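Local coordinates for heme-binding protein A / AI-2 binding protein A (Helicobacter pylori SS1, PDB 6OFQ) that binds short peptides in the periplasm and probably delivers them to an ABC transporter, as a type II (cluster C) substrate-binding protein, at residues A[44-49]-A[60-65]; A[121-126]-A[182-187]. All blocks are in the same frame, centred on the assembly; numbering follows the deposited sequence.

Contact 1: A[44-49]-A[60-65]; sequences MDPALV and NIYDTL
An Asx turn in the loop after strand 32-37 meets residues 61-62, where helix 52-61 gives way to loop, and the contact is made mainly by Met44 and Pro46 against Tyr62. The Tyr62 OH donates a hydrogen bond to the backbone Met44 O at 2.7 Å. The carbonyl oxygen lies at the edge of the ring, near its plane; seen from the carbonyl, the hydroxyl is tilted 22° from the carbonyl plane. The CG of Tyr62 lies anti to its own carbonyl carbon, beside the backbone N (chi1 -61°). Next to the bond, Pro46 CD packs against Tyr62 CE2 at 3.5 Å, with the two side chains crossing obliquely. Ile61 CG2 covers one face of the same ring, 3.9 Å above its centre. Farther out, Met44 SD touches Ile61 CD1 at 4.3 Å. The turn itself is closed by Ala47 N, which donates to Asp45 OD1 at 3.1 Å from above the carboxylate plane. The other oxygen, Asp45 OD2, is held by Tyr134 and Arg125. All five touching residues are buried. One short bond thus gives a buried phenol hydroxyl a main-chain acceptor and pins the far end of the ring, while the other contacts between the segments are mainly apolar.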
ATOM      1  N   MET A  44      -0.153 -14.050  -4.873  1.00  5.47           N
ATOM      2  CA  MET A  44      -1.343 -14.330  -4.102  1.00  5.19           C
ATOM      3  C   MET A  44      -1.050 -14.567  -2.596  1.00  5.02           C
ATOM      4  O   MET A  44      -1.980 -14.874  -1.872  1.00  5.01           O
ATOM      5  CB  MET A  44      -2.109 -15.523  -4.690  1.00  6.02           C
ATOM      6  CG  MET A  44      -2.682 -15.147  -6.046  1.00  6.73           C
ATOM      7  SD  MET A  44      -4.047 -13.972  -5.953  1.00  7.75           S
ATOM      8  CE  MET A  44      -4.000 -13.354  -7.632  1.00  8.01           C
ATOM      9  N   ASP A  45       0.185 -14.395  -2.190  1.00  4.83           N
ATOM     10  CA  ASP A  45       0.549 -14.379  -0.750  1.00  4.77           C
ATOM     11  C   ASP A  45       0.890 -12.924  -0.399  1.00  4.26           C
ATOM     12  O   ASP A  45       1.946 -12.427  -0.775  1.00  4.42           O
ATOM     13  CB  ASP A  45       1.738 -15.311  -0.460  1.00  4.86           C
ATOM     14  CG  ASP A  45       2.158 -15.326   0.986  1.00  5.58           C
ATOM     15  OD1 ASP A  45       1.698 -14.497   1.808  1.00  4.66           O
ATOM     16  OD2 ASP A  45       2.909 -16.248   1.390  1.00  5.68           O
ATOM     17  N   PRO A  46      -0.001 -12.245   0.324  1.00  4.10           N
ATOM     18  CA  PRO A  46       0.189 -10.808   0.561  1.00  4.44           C
ATOM     19  C   PRO A  46       1.370 -10.461   1.423  1.00  4.33           C
ATOM     20  O   PRO A  46       1.811  -9.304   1.402  1.00  5.10           O
ATOM     21  CB  PRO A  46      -1.106 -10.364   1.209  1.00  4.48           C
ATOM     22  CG  PRO A  46      -1.527 -11.587   1.881  1.00  4.64           C
ATOM     23  CD  PRO A  46      -1.208 -12.736   0.996  1.00  4.52           C
ATOM     24  N   ALA A  47       1.908 -11.429   2.190  1.00  3.91           N
ATOM     25  CA  ALA A  47       3.115 -11.200   2.935  1.00  4.08           C
ATOM     26  C   ALA A  47       4.356 -11.073   2.089  1.00  3.91           C
ATOM     27  O   ALA A  47       5.325 -10.515   2.563  1.00  4.14           O
ATOM     28  CB  ALA A  47       3.353 -12.203   4.051  1.00  4.09           C
ATOM     29  N   LEU A  48       4.300 -11.486   0.825  1.00  4.02           N
ATOM     30  CA  LEU A  48       5.468 -11.434  -0.026  1.00  4.40           C
ATOM     31  C   LEU A  48       5.557 -10.175  -0.890  1.00  4.41           C
ATOM     32  O   LEU A  48       6.542  -9.989  -1.618  1.00  5.85           O
ATOM     33  CB  LEU A  48       5.396 -12.659  -0.984  1.00  4.52           C
ATOM     34  CG  LEU A  48       5.542 -13.995  -0.264  1.00  5.17           C
ATOM     35  CD1 LEU A  48       5.509 -15.069  -1.355  1.00  5.81           C
ATOM     36  CD2 LEU A  48       6.762 -14.146   0.595  1.00  6.22           C
ATOM     37  N   VAL A  49       4.511  -9.366  -0.878  1.00  4.07           N
ATOM     38  CA  VAL A  49       4.412  -8.194  -1.772  1.00  4.19           C
ATOM     39  C   VAL A  49       4.052  -6.979  -0.922  1.00  3.56           C
ATOM     40  O   VAL A  49       3.668  -7.143   0.231  1.00  3.81           O
ATOM     41  CB  VAL A  49       3.431  -8.490  -2.916  1.00  4.65           C
ATOM     42  CG1 VAL A  49       3.991  -9.501  -3.909  1.00  5.65           C
ATOM     43  CG2 VAL A  49       2.101  -8.925  -2.402  1.00  4.73           C
ATOM     44  N   ASN A  60      -9.553  -9.442  -0.865  1.00  4.04           N
ATOM     45  CA  ASN A  60     -10.852 -10.062  -0.940  1.00  4.17           C
ATOM     46  C   ASN A  60     -10.848 -11.569  -0.525  1.00  4.48           C
ATOM     47  O   ASN A  60     -11.917 -12.085  -0.202  1.00  5.29           O
ATOM     48  CB  ASN A  60     -11.317  -9.951  -2.395  1.00  4.13           C
ATOM     49  CG  ASN A  60     -11.849  -8.575  -2.720  1.00  4.00           C
ATOM     50  OD1 ASN A  60     -12.939  -8.239  -2.289  1.00  4.08           O
ATOM     51  ND2 ASN A  60     -11.088  -7.782  -3.474  1.00  4.42           N
ATOM     52  N   ILE A  61      -9.681 -12.183  -0.588  1.00  4.87           N
ATOM     53  CA  ILE A  61      -9.514 -13.630  -0.379  1.00  4.84           C
ATOM     54  C   ILE A  61      -9.230 -13.905   1.089  1.00  4.83           C
ATOM     55  O   ILE A  61      -9.687 -14.932   1.665  1.00  4.82           O
ATOM     56  CB  ILE A  61      -8.379 -14.134  -1.293  1.00  4.80           C
ATOM     57  CG1 ILE A  61      -8.870 -14.096  -2.754  1.00  4.83           C
ATOM     58  CG2 ILE A  61      -7.885 -15.507  -0.853  1.00  5.45           C
ATOM     59  CD1 ILE A  61      -7.738 -14.289  -3.756  1.00  5.20           C
ATOM     60  N   TYR A  62      -8.398 -13.070   1.716  1.00  4.95           N
ATOM     61  CA  TYR A  62      -7.903 -13.350   3.064  1.00  4.70           C
ATOM     62  C   TYR A  62      -8.534 -12.402   4.089  1.00  5.17           C
ATOM     63  O   TYR A  62      -8.845 -11.262   3.767  1.00  6.33           O
ATOM     64  CB  TYR A  62      -6.399 -13.153   3.215  1.00  4.89           C
ATOM     65  CG  TYR A  62      -5.552 -14.054   2.335  1.00  5.56           C
ATOM     66  CD1 TYR A  62      -5.281 -15.355   2.703  1.00  5.37           C
ATOM     67  CD2 TYR A  62      -5.053 -13.622   1.126  1.00  5.61           C
ATOM     68  CE1 TYR A  62      -4.467 -16.190   1.952  1.00  5.71           C
ATOM     69  CE2 TYR A  62      -4.222 -14.441   0.390  1.00  5.69           C
ATOM     70  CZ  TYR A  62      -3.915 -15.716   0.813  1.00  5.21           C
ATOM     71  OH  TYR A  62      -3.042 -16.481   0.059  1.00  6.50           O
ATOM     72  N   ASP A  63      -8.677 -12.892   5.323  1.00  4.88           N
ATOM     73  CA  ASP A  63      -8.904 -12.070   6.490  1.00  5.10           C
ATOM     74  C   ASP A  63      -7.716 -11.981   7.392  1.00  4.93           C
ATOM     75  O   ASP A  63      -6.760 -12.760   7.332  1.00  5.11           O
ATOM     76  CB  ASP A  63     -10.060 -12.616   7.303  1.00  5.00           C
ATOM     77  CG  ASP A  63     -11.354 -12.563   6.522  1.00  5.07           C
ATOM     78  OD1 ASP A  63     -11.722 -11.471   6.013  1.00  5.77           O
ATOM     79  OD2 ASP A  63     -12.042 -13.600   6.388  1.00  5.99           O
ATOM     80  N   THR A  64      -7.841 -10.978   8.263  1.00  4.37           N
ATOM     81  CA  THR A  64      -6.871 -10.660   9.301  1.00  4.78           C
ATOM     82  C   THR A  64      -7.529 -10.842  10.692  1.00  4.91           C
ATOM     83  O   THR A  64      -8.729 -11.090  10.787  1.00  4.57           O
ATOM     84  CB  THR A  64      -6.310  -9.231   9.109  1.00  4.93           C
ATOM     85  OG1 THR A  64      -7.350  -8.364   8.657  1.00  5.12           O
ATOM     86  CG2 THR A  64      -5.169  -9.200   8.062  1.00  4.98           C
ATOM     87  N   LEU A  65      -6.745 -10.643  11.757  1.00  4.92           N
ATOM     88  CA  LEU A  65      -7.319 -10.761  13.121  1.00  4.88           C
ATOM     89  C   LEU A  65      -8.368  -9.685  13.437  1.00  4.70           C
ATOM     90  O   LEU A  65      -9.434  -9.931  14.025  1.00  4.40           O
ATOM     91  CB  LEU A  65      -6.217 -10.739  14.157  1.00  5.47           C
ATOM     92  CG  LEU A  65      -5.316 -11.983  14.192  1.00  6.33           C
ATOM     93  CD1 LEU A  65      -4.206 -11.698  15.193  1.00  6.66           C
ATOM     94  CD2 LEU A  65      -6.101 -13.193  14.719  1.00  8.57           C
TER

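Contact 2: A[121-126]-A[182-187]; sequences FSFERQ and DFLSIL
This is a buried helix-to-loop contact: helix 116-127 packs on the loop 182-187, which leads from helix 175-178 to helix 189-197. Two direct hydrogen bonds join them. Leu187 N donates to Ser122 OG at 2.8 Å, and Gln126 NE2 donates to Phe183 O at 3.1 Å with an N-H...O angle of 160°. Gln126 NE2 also donates to Ser122 O, almost in its own amide plane. Arg125 CG sits between the backbone N and the carbonyl carbon (chi1 72°), and the chain then runs extended to NE. This NE reaches the same Ser122 O from the opposite face of the carbonyl plane, so two side chains grip one helix carbonyl. Arg125 NH1 forms a salt bridge with Asp45. A water adds a bridge: it accepts from Arg125 NH2 at 2.9 Å and donates to Phe183 O and Ser185 O. Leu187 CD2 lies over one face of the Arg125 guanidinium, 3.7 Å from Arg125 NH2. Apolar contacts lie beside these bonds. Leu184 CD2 makes a CH-pi contact over the face of the Phe123 ring, 4.0 Å from its centroid, while Ile186 CD1 meets Phe123 CE1 at the ring edge. Leu187 CB touches the edge of the Phe121 ring at CE2, 4.1 Å away. Trp144 of helix 142-147 packs on Phe123, Gln126 and Leu184. Phe166 of strand 163-168 also meets the Phe123 ring, and helix 189-197 packs on Phe121.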
ATOM      1  N   PHE A 121       1.102 -20.165  12.152  1.00  6.43           N
ATOM      2  CA  PHE A 121       1.818 -20.337  10.902  1.00  6.31           C
ATOM      3  C   PHE A 121       2.061 -19.033  10.146  1.00  5.64           C
ATOM      4  O   PHE A 121       3.155 -18.730   9.688  1.00  6.02           O
ATOM      5  CB  PHE A 121       0.966 -21.218   9.994  1.00  6.16           C
ATOM      6  CG  PHE A 121       1.499 -21.325   8.558  1.00  6.95           C
ATOM      7  CD1 PHE A 121       2.736 -21.867   8.273  1.00  7.45           C
ATOM      8  CD2 PHE A 121       0.782 -20.744   7.529  1.00  7.46           C
ATOM      9  CE1 PHE A 121       3.219 -21.949   6.984  1.00  7.40           C
ATOM     10  CE2 PHE A 121       1.302 -20.786   6.229  1.00  7.03           C
ATOM     11  CZ  PHE A 121       2.509 -21.337   5.985  1.00  7.37           C
ATOM     12  N   SER A 122       1.020 -18.213  10.090  1.00  5.50           N
ATOM     13  CA  SER A 122       1.049 -16.998   9.273  1.00  5.17           C
ATOM     14  C   SER A 122       2.046 -15.969   9.761  1.00  5.31           C
ATOM     15  O   SER A 122       2.645 -15.275   8.962  1.00  5.65           O
ATOM     16  CB  SER A 122      -0.362 -16.424   9.195  1.00  5.36           C
ATOM     17  OG  SER A 122      -1.260 -17.317   8.549  1.00  6.01           O
ATOM     18  N   PHE A 123       2.153 -15.872  11.094  1.00  4.78           N
ATOM     19  CA  PHE A 123       3.086 -14.948  11.724  1.00  4.90           C
ATOM     20  C   PHE A 123       4.475 -15.538  11.893  1.00  5.73           C
ATOM     21  O   PHE A 123       5.465 -14.901  11.602  1.00  5.52           O
ATOM     22  CB  PHE A 123       2.560 -14.466  13.093  1.00  5.09           C
ATOM     23  CG  PHE A 123       1.461 -13.417  13.048  1.00  4.86           C
ATOM     24  CD1 PHE A 123       0.205 -13.702  12.558  1.00  5.46           C
ATOM     25  CD2 PHE A 123       1.685 -12.171  13.588  1.00  4.84           C
ATOM     26  CE1 PHE A 123      -0.758 -12.728  12.427  1.00  5.81           C
ATOM     27  CE2 PHE A 123       0.713 -11.231  13.513  1.00  4.91           C
ATOM     28  CZ  PHE A 123      -0.527 -11.534  13.055  1.00  4.79           C
ATOM     29  N   GLU A 124       4.551 -16.762  12.452  1.00  5.73           N
ATOM     30  CA  GLU A 124       5.821 -17.377  12.759  1.00  6.50           C
ATOM     31  C   GLU A 124       6.709 -17.624  11.542  1.00  5.62           C
ATOM     32  O   GLU A 124       7.929 -17.521  11.639  1.00  7.05           O
ATOM     33  CB  GLU A 124       5.756 -18.647  13.578  1.00  8.11           C
ATOM     34  CG  GLU A 124       5.214 -18.472  14.979  1.00  9.66           C
ATOM     35  CD  GLU A 124       5.145 -19.825  15.709  1.00 11.57           C
ATOM     36  OE1 GLU A 124       4.993 -20.891  15.088  1.00 12.54           O
ATOM     37  OE2 GLU A 124       5.115 -19.691  16.948  1.00 16.65           O
ATOM     38  N   ARG A 125       6.090 -17.824  10.394  1.00  5.78           N
ATOM     39  CA  ARG A 125       6.863 -17.996   9.201  1.00  6.04           C
ATOM     40  C   ARG A 125       7.687 -16.766   8.869  1.00  6.54           C
ATOM     41  O   ARG A 125       8.725 -16.860   8.196  1.00  6.35           O
ATOM     42  CB  ARG A 125       5.937 -18.377   8.065  1.00  5.76           C
ATOM     43  CG  ARG A 125       5.049 -17.240   7.551  1.00  5.35           C
ATOM     44  CD  ARG A 125       3.924 -17.745   6.671  1.00  4.77           C
ATOM     45  NE  ARG A 125       3.081 -16.658   6.179  1.00  5.01           N
ATOM     46  CZ  ARG A 125       2.903 -16.288   4.923  1.00  4.82           C
ATOM     47  NH1 ARG A 125       3.495 -16.932   3.929  1.00  4.87           N
ATOM     48  NH2 ARG A 125       2.070 -15.295   4.641  1.00  4.30           N
ATOM     49  N   GLN A 126       7.205 -15.585   9.251  1.00  6.39           N
ATOM     50  CA  GLN A 126       7.900 -14.327   9.015  1.00  6.76           C
ATOM     51  C   GLN A 126       8.869 -14.023  10.126  1.00  8.12           C
ATOM     52  O   GLN A 126       9.921 -13.430   9.867  1.00  8.96           O
ATOM     53  CB  GLN A 126       6.866 -13.204   8.840  1.00  6.32           C
ATOM     54  CG  GLN A 126       5.728 -13.575   7.899  1.00  5.52           C
ATOM     55  CD  GLN A 126       4.792 -12.428   7.519  1.00  5.10           C
ATOM     56  OE1 GLN A 126       5.296 -11.383   7.073  1.00  4.95           O
ATOM     57  NE2 GLN A 126       3.469 -12.597   7.696  1.00  5.33           N
ATOM     58  N   ASP A 182      -2.543  -6.182   5.298  1.00  4.04           N
ATOM     59  CA  ASP A 182      -2.577  -7.311   4.387  1.00  4.22           C
ATOM     60  C   ASP A 182      -1.445  -8.342   4.652  1.00  4.07           C
ATOM     61  O   ASP A 182      -1.703  -9.539   4.492  1.00  3.79           O
ATOM     62  CB  ASP A 182      -2.483  -6.771   2.977  1.00  4.43           C
ATOM     63  CG  ASP A 182      -3.651  -5.882   2.613  1.00  4.85           C
ATOM     64  OD1 ASP A 182      -3.601  -4.717   3.045  1.00  5.93           O
ATOM     65  OD2 ASP A 182      -4.597  -6.342   1.957  1.00  4.98           O
ATOM     66  N   PHE A 183      -0.267  -7.882   5.042  1.00  3.71           N
ATOM     67  CA  PHE A 183       0.838  -8.822   5.239  1.00  3.58           C
ATOM     68  C   PHE A 183       0.614  -9.787   6.371  1.00  3.70           C
ATOM     69  O   PHE A 183       1.322 -10.792   6.462  1.00  3.96           O
ATOM     70  CB  PHE A 183       2.192  -8.090   5.305  1.00  3.62           C
ATOM     71  CG  PHE A 183       2.502  -7.474   6.657  1.00  3.76           C
ATOM     72  CD1 PHE A 183       1.942  -6.297   7.133  1.00  4.06           C
ATOM     73  CD2 PHE A 183       3.402  -8.112   7.507  1.00  3.68           C
ATOM     74  CE1 PHE A 183       2.308  -5.702   8.324  1.00  3.99           C
ATOM     75  CE2 PHE A 183       3.780  -7.524   8.697  1.00  4.20           C
ATOM     76  CZ  PHE A 183       3.199  -6.358   9.162  1.00  4.33           C
ATOM     77  N   LEU A 184      -0.322  -9.443   7.261  1.00  3.55           N
ATOM     78  CA  LEU A 184      -0.663 -10.288   8.391  1.00  3.85           C
ATOM     79  C   LEU A 184      -1.941 -11.055   8.163  1.00  4.04           C
ATOM     80  O   LEU A 184      -2.603 -11.511   9.119  1.00  4.02           O
ATOM     81  CB  LEU A 184      -0.682  -9.464   9.676  1.00  3.99           C
ATOM     82  CG  LEU A 184       0.674  -8.888  10.017  1.00  4.38           C
ATOM     83  CD1 LEU A 184       0.544  -7.972  11.236  1.00  4.40           C
ATOM     84  CD2 LEU A 184       1.777  -9.947  10.204  1.00  4.52           C
ATOM     85  N   SER A 185      -2.310 -11.256   6.909  1.00  3.80           N
ATOM     86  CA  SER A 185      -3.361 -12.167   6.543  1.00  4.01           C
ATOM     87  C   SER A 185      -3.166 -13.610   7.040  1.00  3.98           C
ATOM     88  O   SER A 185      -2.022 -14.066   7.175  1.00  4.52           O
ATOM     89  CB  SER A 185      -3.411 -12.195   5.023  1.00  4.66           C
ATOM     90  OG  SER A 185      -3.895 -11.016   4.431  1.00  4.50           O
ATOM     91  N   ILE A 186      -4.288 -14.241   7.326  1.00  4.28           N
ATOM     92  CA  ILE A 186      -4.251 -15.617   7.844  1.00  4.21           C
ATOM     93  C   ILE A 186      -4.352 -16.643   6.703  1.00  4.70           C
ATOM     94  O   ILE A 186      -5.404 -16.728   6.078  1.00  5.10           O
ATOM     95  CB  ILE A 186      -5.318 -15.843   8.906  1.00  4.58           C
ATOM     96  CG1 ILE A 186      -5.233 -14.804  10.051  1.00  5.01           C
ATOM     97  CG2 ILE A 186      -5.182 -17.244   9.493  1.00  5.19           C
ATOM     98  CD1 ILE A 186      -3.860 -14.572  10.639  1.00  5.35           C
ATOM     99  N   LEU A 187      -3.222 -17.324   6.497  1.00  4.51           N
ATOM    100  CA  LEU A 187      -3.207 -18.433   5.523  1.00  4.49           C
ATOM    101  C   LEU A 187      -3.456 -19.729   6.269  1.00  5.63           C
ATOM    102  O   LEU A 187      -3.472 -19.755   7.502  1.00  6.18           O
ATOM    103  CB  LEU A 187      -1.834 -18.492   4.878  1.00  4.69           C
ATOM    104  CG  LEU A 187      -1.571 -17.510   3.735  1.00  5.17           C
ATOM    105  CD1 LEU A 187      -1.673 -16.045   4.147  1.00  5.20           C
ATOM    106  CD2 LEU A 187      -0.234 -17.796   3.085  1.00  5.87           C
TER
HETATM  107  O   HOH W   1       0.609 -13.567   6.452  1.00  4.60           O

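Both segments of contact 1 precede those of contact 2 in the sequence. The contact centres lie about 8 Å apart, and the two touch directly. Asp45 OD2 of contact 1 forms a salt bridge with Arg125 NH1 of contact 2 at 2.7 Å. The backbone Ile186 N lies 2.9 Å from Asp63 O, probably hydrogen-bonded to it. Pro46 and Tyr62 also pack on Ser185, and Ala47 on Arg125. The touching residues of the two contacts are buried and adjoin each other. Together they link an early part of the chain (44-65) to later parts (121-187) within the same lobe of this two-lobed binding-protein fold.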